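Local structure of 3-oxosteroid 1-dehydrogenase (Sterolibacterium denitrificans, 7P18) at residues N57-Q62 with M97-N102; T72-A77 with L88-S93; R305-I310 with G500-D505. The protein binds FAD and probably catalyses the 1,2-dehydrogenation of 3-oxosteroids, passing the electrons on to an acceptor. All blocks are in the same frame, centred on the assembly; numbering follows the deposited sequence.

Interaction 1. Residues N57-Q62 with M97-N102; sequences NNSQMQ and MVEYIN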
loop_
_atom_site.group_PDB
_atom_site.type_symbol
_atom_site.label_atom_id
_atom_site.label_comp_id
_atom_site.label_asym_id
_atom_site.label_seq_id
_atom_site.Cartn_x
_atom_site.Cartn_y
_atom_site.Cartn_z
ATOM N N ASN A 57 -4.466 -17.730 8.368
ATOM C CA ASN A 57 -4.466 -19.212 8.407
ATOM C C ASN A 57 -3.604 -19.741 7.263
ATOM O O ASN A 57 -3.919 -20.852 6.708
ATOM C CB ASN A 57 -5.884 -19.764 8.360
ATOM C CG ASN A 57 -5.979 -21.198 8.860
ATOM O OD1 ASN A 57 -5.146 -21.685 9.674
ATOM N ND2 ASN A 57 -7.037 -21.843 8.400
ATOM N N ASN A 58 -2.564 -19.002 6.859
ATOM C CA ASN A 58 -1.645 -19.531 5.811
ATOM C C ASN A 58 -0.886 -20.727 6.427
ATOM O O ASN A 58 -0.693 -20.778 7.687
ATOM C CB ASN A 58 -0.733 -18.448 5.232
ATOM C CG ASN A 58 0.294 -17.934 6.202
ATOM O OD1 ASN A 58 1.266 -18.646 6.480
ATOM N ND2 ASN A 58 0.086 -16.724 6.741
ATOM N N SER A 59 -0.398 -21.606 5.538
ATOM C CA SER A 59 0.231 -22.917 5.850
ATOM C C SER A 59 1.575 -22.756 6.569
ATOM O O SER A 59 2.092 -23.765 7.074
ATOM C CB SER A 59 0.383 -23.738 4.580
ATOM O OG SER A 59 1.396 -23.193 3.726
ATOM N N GLN A 60 2.177 -21.563 6.559
ATOM C CA GLN A 60 3.565 -21.318 7.006
ATOM C C GLN A 60 3.578 -20.687 8.388
ATOM O O GLN A 60 4.664 -20.391 8.921
ATOM C CB GLN A 60 4.314 -20.513 5.939
ATOM C CG GLN A 60 4.443 -21.256 4.609
ATOM C CD GLN A 60 5.020 -20.350 3.547
ATOM O OE1 GLN A 60 6.168 -19.882 3.669
ATOM N NE2 GLN A 60 4.200 -20.051 2.561
ATOM N N MET A 61 2.418 -20.484 9.010
ATOM C CA MET A 61 2.373 -19.806 10.314
ATOM C C MET A 61 3.055 -20.641 11.420
ATOM O O MET A 61 2.870 -21.861 11.440
ATOM C CB MET A 61 0.930 -19.452 10.680
ATOM C CG MET A 61 0.394 -18.309 9.846
ATOM S SD MET A 61 -1.333 -17.909 10.201
ATOM C CE MET A 61 -1.131 -16.992 11.717
ATOM N N GLN A 62 3.748 -19.992 12.331
ATOM C CA GLN A 62 4.386 -20.620 13.524
ATOM C C GLN A 62 3.422 -20.671 14.711
ATOM O O GLN A 62 3.729 -21.375 15.674
ATOM C CB GLN A 62 5.633 -19.852 13.949
ATOM C CG GLN A 62 6.709 -19.929 12.902
ATOM C CD GLN A 62 7.943 -19.097 13.156
ATOM O OE1 GLN A 62 8.944 -19.209 12.441
ATOM N NE2 GLN A 62 7.897 -18.220 14.141
ATOM N N MET A 97 -4.297 -18.981 -2.952
ATOM C CA MET A 97 -3.610 -18.057 -3.904
ATOM C C MET A 97 -2.113 -18.032 -3.566
ATOM O O MET A 97 -1.329 -18.206 -4.487
ATOM C CB MET A 97 -4.251 -16.667 -3.884
ATOM C CG MET A 97 -3.507 -15.611 -4.751
ATOM S SD MET A 97 -2.127 -14.884 -3.871
ATOM C CE MET A 97 -2.920 -13.962 -2.561
ATOM N N VAL A 98 -1.709 -17.927 -2.301
ATOM C CA VAL A 98 -0.261 -17.919 -1.963
ATOM C C VAL A 98 0.357 -19.294 -2.222
ATOM O O VAL A 98 1.510 -19.352 -2.730
ATOM C CB VAL A 98 -0.010 -17.398 -0.549
ATOM C CG1 VAL A 98 1.407 -17.634 -0.056
ATOM C CG2 VAL A 98 -0.345 -15.909 -0.527
ATOM N N GLU A 99 -0.333 -20.387 -1.888
ATOM C CA GLU A 99 0.241 -21.732 -2.182
ATOM C C GLU A 99 0.431 -21.893 -3.685
ATOM O O GLU A 99 1.424 -22.526 -4.076
ATOM C CB GLU A 99 -0.654 -22.862 -1.664
ATOM C CG GLU A 99 -0.550 -23.040 -0.177
ATOM C CD GLU A 99 -1.338 -24.248 0.337
ATOM O OE1 GLU A 99 -1.431 -25.257 -0.383
ATOM O OE2 GLU A 99 -1.787 -24.179 1.456
ATOM N N TYR A 100 -0.483 -21.352 -4.481
ATOM C CA TYR A 100 -0.443 -21.383 -5.949
ATOM C C TYR A 100 0.800 -20.638 -6.430
ATOM O O TYR A 100 1.528 -21.198 -7.276
ATOM C CB TYR A 100 -1.708 -20.794 -6.584
ATOM C CG TYR A 100 -1.555 -20.441 -8.045
ATOM C CD1 TYR A 100 -1.382 -21.407 -9.016
ATOM C CD2 TYR A 100 -1.524 -19.112 -8.451
ATOM C CE1 TYR A 100 -1.172 -21.076 -10.353
ATOM C CE2 TYR A 100 -1.329 -18.763 -9.772
ATOM C CZ TYR A 100 -1.173 -19.739 -10.738
ATOM O OH TYR A 100 -0.999 -19.346 -12.044
ATOM N N ILE A 101 1.028 -19.424 -5.935
ATOM C CA ILE A 101 2.269 -18.675 -6.276
ATOM C C ILE A 101 3.478 -19.563 -5.949
ATOM O O ILE A 101 4.343 -19.750 -6.831
ATOM C CB ILE A 101 2.351 -17.326 -5.549
ATOM C CG1 ILE A 101 1.298 -16.346 -6.068
ATOM C CG2 ILE A 101 3.765 -16.793 -5.694
ATOM C CD1 ILE A 101 1.272 -15.000 -5.368
ATOM N N ASN A 102 3.568 -20.054 -4.712
ATOM C CA ASN A 102 4.787 -20.726 -4.210
ATOM C C ASN A 102 5.076 -22.003 -5.025
ATOM O O ASN A 102 6.258 -22.261 -5.273
ATOM C CB ASN A 102 4.703 -21.020 -2.726
ATOM C CG ASN A 102 4.878 -19.803 -1.869
ATOM O OD1 ASN A 102 5.231 -18.732 -2.376
ATOM N ND2 ASN A 102 4.528 -19.947 -0.594
HETATM O O HOH W 1 -1.719 -21.895 3.159
#

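Interaction 2. Residues T72-A77 with L88-S93; sequences TYLKAA and LAYLES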
loop_
_atom_site.group_PDB
_atom_site.type_symbol
_atom_site.label_atom_id
_atom_site.label_comp_id
_atom_site.label_asym_id
_atom_site.label_seq_id
_atom_site.Cartn_x
_atom_site.Cartn_y
_atom_site.Cartn_z
ATOM N N THR A 72 -14.315 -13.981 12.446
ATOM C CA THR A 72 -14.682 -13.144 13.603
ATOM C C THR A 72 -14.025 -11.762 13.466
ATOM O O THR A 72 -14.702 -10.731 13.587
ATOM C CB THR A 72 -14.332 -13.873 14.900
ATOM O OG1 THR A 72 -15.231 -14.987 15.010
ATOM C CG2 THR A 72 -14.449 -12.969 16.102
ATOM N N TYR A 73 -12.729 -11.760 13.229
ATOM C CA TYR A 73 -11.922 -10.534 13.034
ATOM C C TYR A 73 -12.468 -9.707 11.859
ATOM O O TYR A 73 -12.679 -8.507 12.069
ATOM C CB TYR A 73 -10.471 -10.911 12.861
ATOM C CG TYR A 73 -9.507 -9.760 12.811
ATOM C CD1 TYR A 73 -9.159 -9.075 13.964
ATOM C CD2 TYR A 73 -8.913 -9.379 11.624
ATOM C CE1 TYR A 73 -8.234 -8.033 13.946
ATOM C CE2 TYR A 73 -7.989 -8.345 11.595
ATOM C CZ TYR A 73 -7.618 -7.693 12.757
ATOM O OH TYR A 73 -6.693 -6.661 12.730
ATOM N N LEU A 74 -12.668 -10.295 10.682
ATOM C CA LEU A 74 -13.164 -9.531 9.503
ATOM C C LEU A 74 -14.593 -9.023 9.735
ATOM O O LEU A 74 -14.900 -7.903 9.316
ATOM C CB LEU A 74 -13.032 -10.355 8.226
ATOM C CG LEU A 74 -11.600 -10.515 7.719
ATOM C CD1 LEU A 74 -11.624 -11.220 6.393
ATOM C CD2 LEU A 74 -10.934 -9.133 7.621
ATOM N N LYS A 75 -15.475 -9.790 10.383
ATOM C CA LYS A 75 -16.849 -9.307 10.650
ATOM C C LYS A 75 -16.759 -8.130 11.621
ATOM O O LYS A 75 -17.432 -7.132 11.419
ATOM C CB LYS A 75 -17.747 -10.439 11.183
ATOM C CG LYS A 75 -18.165 -11.428 10.110
ATOM C CD LYS A 75 -18.960 -12.585 10.696
ATOM C CE LYS A 75 -20.315 -12.144 11.220
ATOM N NZ LYS A 75 -21.191 -11.736 10.095
ATOM N N ALA A 76 -15.923 -8.216 12.629
ATOM C CA ALA A 76 -15.728 -7.122 13.598
ATOM C C ALA A 76 -15.168 -5.902 12.865
ATOM O O ALA A 76 -15.638 -4.790 13.134
ATOM C CB ALA A 76 -14.832 -7.564 14.722
ATOM N N ALA A 77 -14.229 -6.086 11.940
ATOM C CA ALA A 77 -13.518 -4.945 11.322
ATOM C C ALA A 77 -14.409 -4.294 10.267
ATOM O O ALA A 77 -14.322 -3.056 10.109
ATOM C CB ALA A 77 -12.213 -5.384 10.746
ATOM N N LEU A 88 -16.139 -14.732 3.472
ATOM C CA LEU A 88 -15.895 -16.203 3.453
ATOM C C LEU A 88 -14.986 -16.538 2.278
ATOM O O LEU A 88 -14.045 -17.312 2.441
ATOM C CB LEU A 88 -17.221 -16.964 3.341
ATOM C CG LEU A 88 -18.206 -16.724 4.488
ATOM C CD1 LEU A 88 -19.564 -17.347 4.168
ATOM C CD2 LEU A 88 -17.661 -17.256 5.798
ATOM N N ALA A 89 -15.281 -15.974 1.112
ATOM C CA ALA A 89 -14.529 -16.253 -0.130
ATOM C C ALA A 89 -13.067 -15.807 0.027
ATOM O O ALA A 89 -12.138 -16.528 -0.427
ATOM C CB ALA A 89 -15.223 -15.587 -1.281
ATOM N N TYR A 90 -12.842 -14.650 0.650
ATOM C CA TYR A 90 -11.459 -14.131 0.861
ATOM C C TYR A 90 -10.673 -15.134 1.717
ATOM O O TYR A 90 -9.530 -15.490 1.405
ATOM C CB TYR A 90 -11.446 -12.741 1.497
ATOM C CG TYR A 90 -10.032 -12.251 1.663
ATOM C CD1 TYR A 90 -9.298 -11.859 0.549
ATOM C CD2 TYR A 90 -9.390 -12.243 2.884
ATOM C CE1 TYR A 90 -7.979 -11.429 0.661
ATOM C CE2 TYR A 90 -8.066 -11.841 3.006
ATOM C CZ TYR A 90 -7.362 -11.428 1.883
ATOM O OH TYR A 90 -6.074 -10.996 1.955
ATOM N N LEU A 91 -11.263 -15.586 2.812
ATOM C CA LEU A 91 -10.581 -16.487 3.766
ATOM C C LEU A 91 -10.375 -17.865 3.143
ATOM O O LEU A 91 -9.310 -18.475 3.387
ATOM C CB LEU A 91 -11.388 -16.541 5.055
ATOM C CG LEU A 91 -11.506 -15.222 5.788
ATOM C CD1 LEU A 91 -12.439 -15.343 6.989
ATOM C CD2 LEU A 91 -10.161 -14.665 6.232
ATOM N N GLU A 92 -11.323 -18.327 2.332
ATOM C CA GLU A 92 -11.172 -19.585 1.579
ATOM C C GLU A 92 -9.983 -19.497 0.622
ATOM O O GLU A 92 -9.154 -20.409 0.624
ATOM C CB GLU A 92 -12.449 -19.899 0.789
ATOM C CG GLU A 92 -12.332 -21.176 -0.028
ATOM C CD GLU A 92 -13.507 -21.527 -0.906
ATOM O OE1 GLU A 92 -14.359 -20.678 -1.119
ATOM O OE2 GLU A 92 -13.579 -22.659 -1.330
ATOM N N SER A 93 -9.905 -18.435 -0.189
ATOM C CA SER A 93 -9.026 -18.393 -1.380
ATOM C C SER A 93 -7.655 -17.777 -1.088
ATOM O O SER A 93 -6.728 -18.147 -1.783
ATOM C CB SER A 93 -9.708 -17.701 -2.516
ATOM O OG SER A 93 -10.880 -18.392 -2.898
#

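Interaction 3. Residues R305-I310 with G500-D505; sequences RAAMDI and GGLLTD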
loop_
_atom_site.group_PDB
_atom_site.type_symbol
_atom_site.label_atom_id
_atom_site.label_comp_id
_atom_site.label_asym_id
_atom_site.label_seq_id
_atom_site.Cartn_x
_atom_site.Cartn_y
_atom_site.Cartn_z
ATOM N N ARG A 305 -15.208 4.900 -14.431
ATOM C CA ARG A 305 -16.160 5.763 -15.190
ATOM C C ARG A 305 -16.858 4.918 -16.277
ATOM O O ARG A 305 -18.087 4.981 -16.403
ATOM C CB ARG A 305 -15.400 6.964 -15.771
ATOM C CG ARG A 305 -15.034 8.017 -14.728
ATOM C CD ARG A 305 -14.502 9.342 -15.306
ATOM N NE ARG A 305 -13.618 9.158 -16.473
ATOM C CZ ARG A 305 -12.306 8.927 -16.424
ATOM N NH1 ARG A 305 -11.662 8.843 -15.269
ATOM N NH2 ARG A 305 -11.629 8.763 -17.542
ATOM N N ALA A 306 -16.090 4.130 -17.010
ATOM C CA ALA A 306 -16.575 3.335 -18.168
ATOM C C ALA A 306 -17.577 2.281 -17.705
ATOM O O ALA A 306 -18.620 2.084 -18.376
ATOM C CB ALA A 306 -15.404 2.727 -18.866
ATOM N N ALA A 307 -17.314 1.632 -16.566
ATOM C CA ALA A 307 -18.218 0.593 -16.009
ATOM C C ALA A 307 -19.492 1.227 -15.456
ATOM O O ALA A 307 -20.605 0.680 -15.671
ATOM C CB ALA A 307 -17.470 -0.219 -14.953
ATOM N N MET A 308 -19.385 2.363 -14.760
ATOM C CA MET A 308 -20.563 3.038 -14.175
ATOM C C MET A 308 -21.446 3.530 -15.339
ATOM O O MET A 308 -22.668 3.465 -15.188
ATOM C CB MET A 308 -20.143 4.178 -13.245
ATOM C CG MET A 308 -19.436 3.632 -12.015
ATOM S SD MET A 308 -18.989 4.906 -10.829
ATOM C CE MET A 308 -20.577 5.381 -10.158
ATOM N N ASP A 309 -20.835 3.894 -16.462
ATOM C CA ASP A 309 -21.553 4.316 -17.688
ATOM C C ASP A 309 -22.481 3.183 -18.155
ATOM O O ASP A 309 -23.536 3.521 -18.689
ATOM C CB ASP A 309 -20.586 4.676 -18.813
ATOM C CG ASP A 309 -19.902 6.020 -18.694
ATOM O OD1 ASP A 309 -20.345 6.843 -17.852
ATOM O OD2 ASP A 309 -18.916 6.222 -19.468
ATOM N N ILE A 310 -22.126 1.898 -17.964
ATOM C CA ILE A 310 -23.013 0.762 -18.382
ATOM C C ILE A 310 -23.829 0.189 -17.214
ATOM O O ILE A 310 -24.387 -0.897 -17.406
ATOM C CB ILE A 310 -22.229 -0.338 -19.121
ATOM C CG1 ILE A 310 -21.242 -1.078 -18.220
ATOM C CG2 ILE A 310 -21.554 0.218 -20.359
ATOM C CD1 ILE A 310 -20.722 -2.371 -18.803
ATOM N N GLY A 500 -12.657 2.764 -2.414
ATOM C CA GLY A 500 -13.986 2.467 -2.958
ATOM C C GLY A 500 -13.873 2.161 -4.421
ATOM O O GLY A 500 -12.827 2.374 -4.970
ATOM N N GLY A 501 -14.941 1.663 -5.034
ATOM C CA GLY A 501 -14.915 1.321 -6.452
ATOM C C GLY A 501 -16.105 0.487 -6.830
ATOM O O GLY A 501 -17.113 0.503 -6.101
ATOM N N LEU A 502 -15.969 -0.216 -7.931
ATOM C CA LEU A 502 -17.059 -1.043 -8.487
ATOM C C LEU A 502 -17.420 -2.134 -7.475
ATOM O O LEU A 502 -16.527 -2.791 -6.943
ATOM C CB LEU A 502 -16.599 -1.640 -9.810
ATOM C CG LEU A 502 -16.181 -0.647 -10.890
ATOM C CD1 LEU A 502 -15.862 -1.372 -12.168
ATOM C CD2 LEU A 502 -17.254 0.399 -11.121
ATOM N N LEU A 503 -18.710 -2.284 -7.207
ATOM C CA LEU A 503 -19.220 -3.343 -6.312
ATOM C C LEU A 503 -19.064 -4.672 -7.035
ATOM O O LEU A 503 -19.415 -4.779 -8.244
ATOM C CB LEU A 503 -20.674 -3.063 -5.938
ATOM C CG LEU A 503 -21.279 -4.086 -4.986
ATOM C CD1 LEU A 503 -20.545 -4.107 -3.662
ATOM C CD2 LEU A 503 -22.759 -3.803 -4.800
ATOM N N THR A 504 -18.516 -5.663 -6.352
ATOM C CA THR A 504 -18.384 -7.028 -6.866
ATOM C C THR A 504 -19.022 -8.024 -5.893
ATOM O O THR A 504 -19.268 -7.673 -4.709
ATOM C CB THR A 504 -16.911 -7.413 -7.105
ATOM O OG1 THR A 504 -16.173 -7.344 -5.866
ATOM C CG2 THR A 504 -16.301 -6.494 -8.141
ATOM N N ASP A 505 -19.183 -9.243 -6.376
ATOM C CA ASP A 505 -19.616 -10.421 -5.590
ATOM C C ASP A 505 -18.371 -11.214 -5.214
ATOM O O ASP A 505 -17.231 -10.755 -5.466
ATOM C CB ASP A 505 -20.668 -11.252 -6.329
ATOM C CG ASP A 505 -20.169 -12.000 -7.550
ATOM O OD1 ASP A 505 -18.926 -12.072 -7.747
ATOM O OD2 ASP A 505 -21.033 -12.544 -8.303
#

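Interaction 1. Residues N57-Q62 with M97-N102
The side-chain amides of Gln60 and Asn102 come from opposite directions, with their planes 65° apart. They meet through their NH2 ends: Gln60 NE2 lies 3.2 Å from Asn102 ND2. Both atoms are donors, so this is no hydrogen bond. The motif on the loop side is a type I beta turn, Asn58 to Met61, facing helix 84-104. Gln60 holds its CG beside the backbone N, chi1 -63°, and from there the extended chain carries the amide towards the helix.

Both amides have a partner on strand 109-111. Asn102 OD1 accepts from the backbone N of Tyr109, and Gln60 NE2 gives a weak hydrogen bond to Tyr109 O. Gln60 also packs against Phe110 and Pro111. Tyr109 thus gives each amide a partner; this is consistent with the two nitrogens being brought close by it rather than by each other.

A water forms the polar bridge between the segments. It accepts from Ser59 N at 2.7 Å and donates to Glu99 OE2 at 2.8 Å. Ser59 and Glu99 are also the nearest backbone pair, CA to CA 8.1 Å. Their side chains lie at the protein surface, and the extended chain of Glu99 brings its carboxylate round to the loop.

The turn is fastened from within. Its closing bond, Met61 N to Asn58 O, is weak at 3.4 Å. An Asx turn overlaps it: Gln60 N donates to Asn58 OD1 at 3.1 Å, in the carbonyl plane and on a lone pair.

Interaction 2. Residues T72-A77 with L88-S93
Leu74, Tyr90 and Leu91 form part of the buried junction between two consecutive helices, 67-78 and 84-104. Leu74 and Leu91 reach towards each other, tip to tip. Leu74 CD1 touches Leu91 CD2 at 3.7 Å and lies 4.0 Å from Leu91 CG. The same methyl also approaches the tyrosine: Leu74 CD1 is 4.3 Å from Tyr90 CD2, in an oblique position relative to the ring. One methyl, Leu74 CD1, thus meets both Tyr90 and Leu91. The CG atoms of both leucines lie beside their own backbone N, chi1 -73° for Leu74 and -63° for Leu91. With both CB atoms already facing across, this brings the two branched ends together. The backbones stay well apart, with Leu74 CA 9.4 Å from Leu91 CA.

The unit is a helix-loop-helix in which the two segments run across one another rather than side by side. The contact is small: 95 Å² is buried in total. It is wholly apolar, with no hydrogen bond across it. Leu91 continues the packing along the first helix, against Phe67 and Ala70, while Leu74 also rests on Met532.

Tyr90 leads from this junction towards the cofactor. Its ring packs on Pro545 and Thr548 of helix 543-559. Its hydroxyl is hydrogen-bonded to the backbone O of Trp54, which gives the polar end a partner inside the protein. The side chain of Tyr90 lies about 8 Å from FAD and about 10 Å from the bound androstadienedione.

Interaction 3. Residues R305-I310 with G500-D505
Leu502 turns its forked end towards helix 302-309 and uses both methyls. Leu502 CD1 presses on Ala307 CB at 3.4 Å, tighter than a usual van der Waals contact. Leu502 CD2 lies 3.9 Å from the same Ala307 CB and 4.0 Å from Met308 CG. The leucine fork therefore sits over the alanine methyl, with one branch extended to the methionine. Met308 and Leu502 meet at a slant, and it is the CG methylene of Met308 that does the touching. Leu502 CG stands beside its own backbone N, chi1 -58°, which swings the fork across to the helix although the CB itself does not face it.

Leu502 belongs to the long strand 486-502, and its backbone is hydrogen-bonded to the backbones of Asn527 and Ala529. The helix is flanked on another side by strand 233-239, where Ala306 packs on Phe233, an FAD-binding residue. The contact thus joins the helix that begins at the FAD-binding Asp302 to the long strand.

No hydrogen bond crosses the contact. Helix and strand meet here through hydrocarbon groups alone; the contact is not directional, and at Ala307 it is slightly crowded.

Overall arrangement
Interactions 1 and 2 share helix 84-104. Segments 88-93 and 97-102 use successive parts of it, and the contact centres are about 16 Å apart. Along the chain, interaction 2 is nested within the loop that interaction 1 closes. Interaction 1 is a surface contact bridged by water, away from the annotated sites. Interactions 2 and 3 are buried and apolar. Neither touches FAD: the side chain of Tyr90 is about 8 Å from it and that of Leu502 about 11 Å. Interaction 3 comes later in the chain, and its centre is about 23 Å from that of interaction 2 and about 31 Å from that of interaction 1. It touches neither.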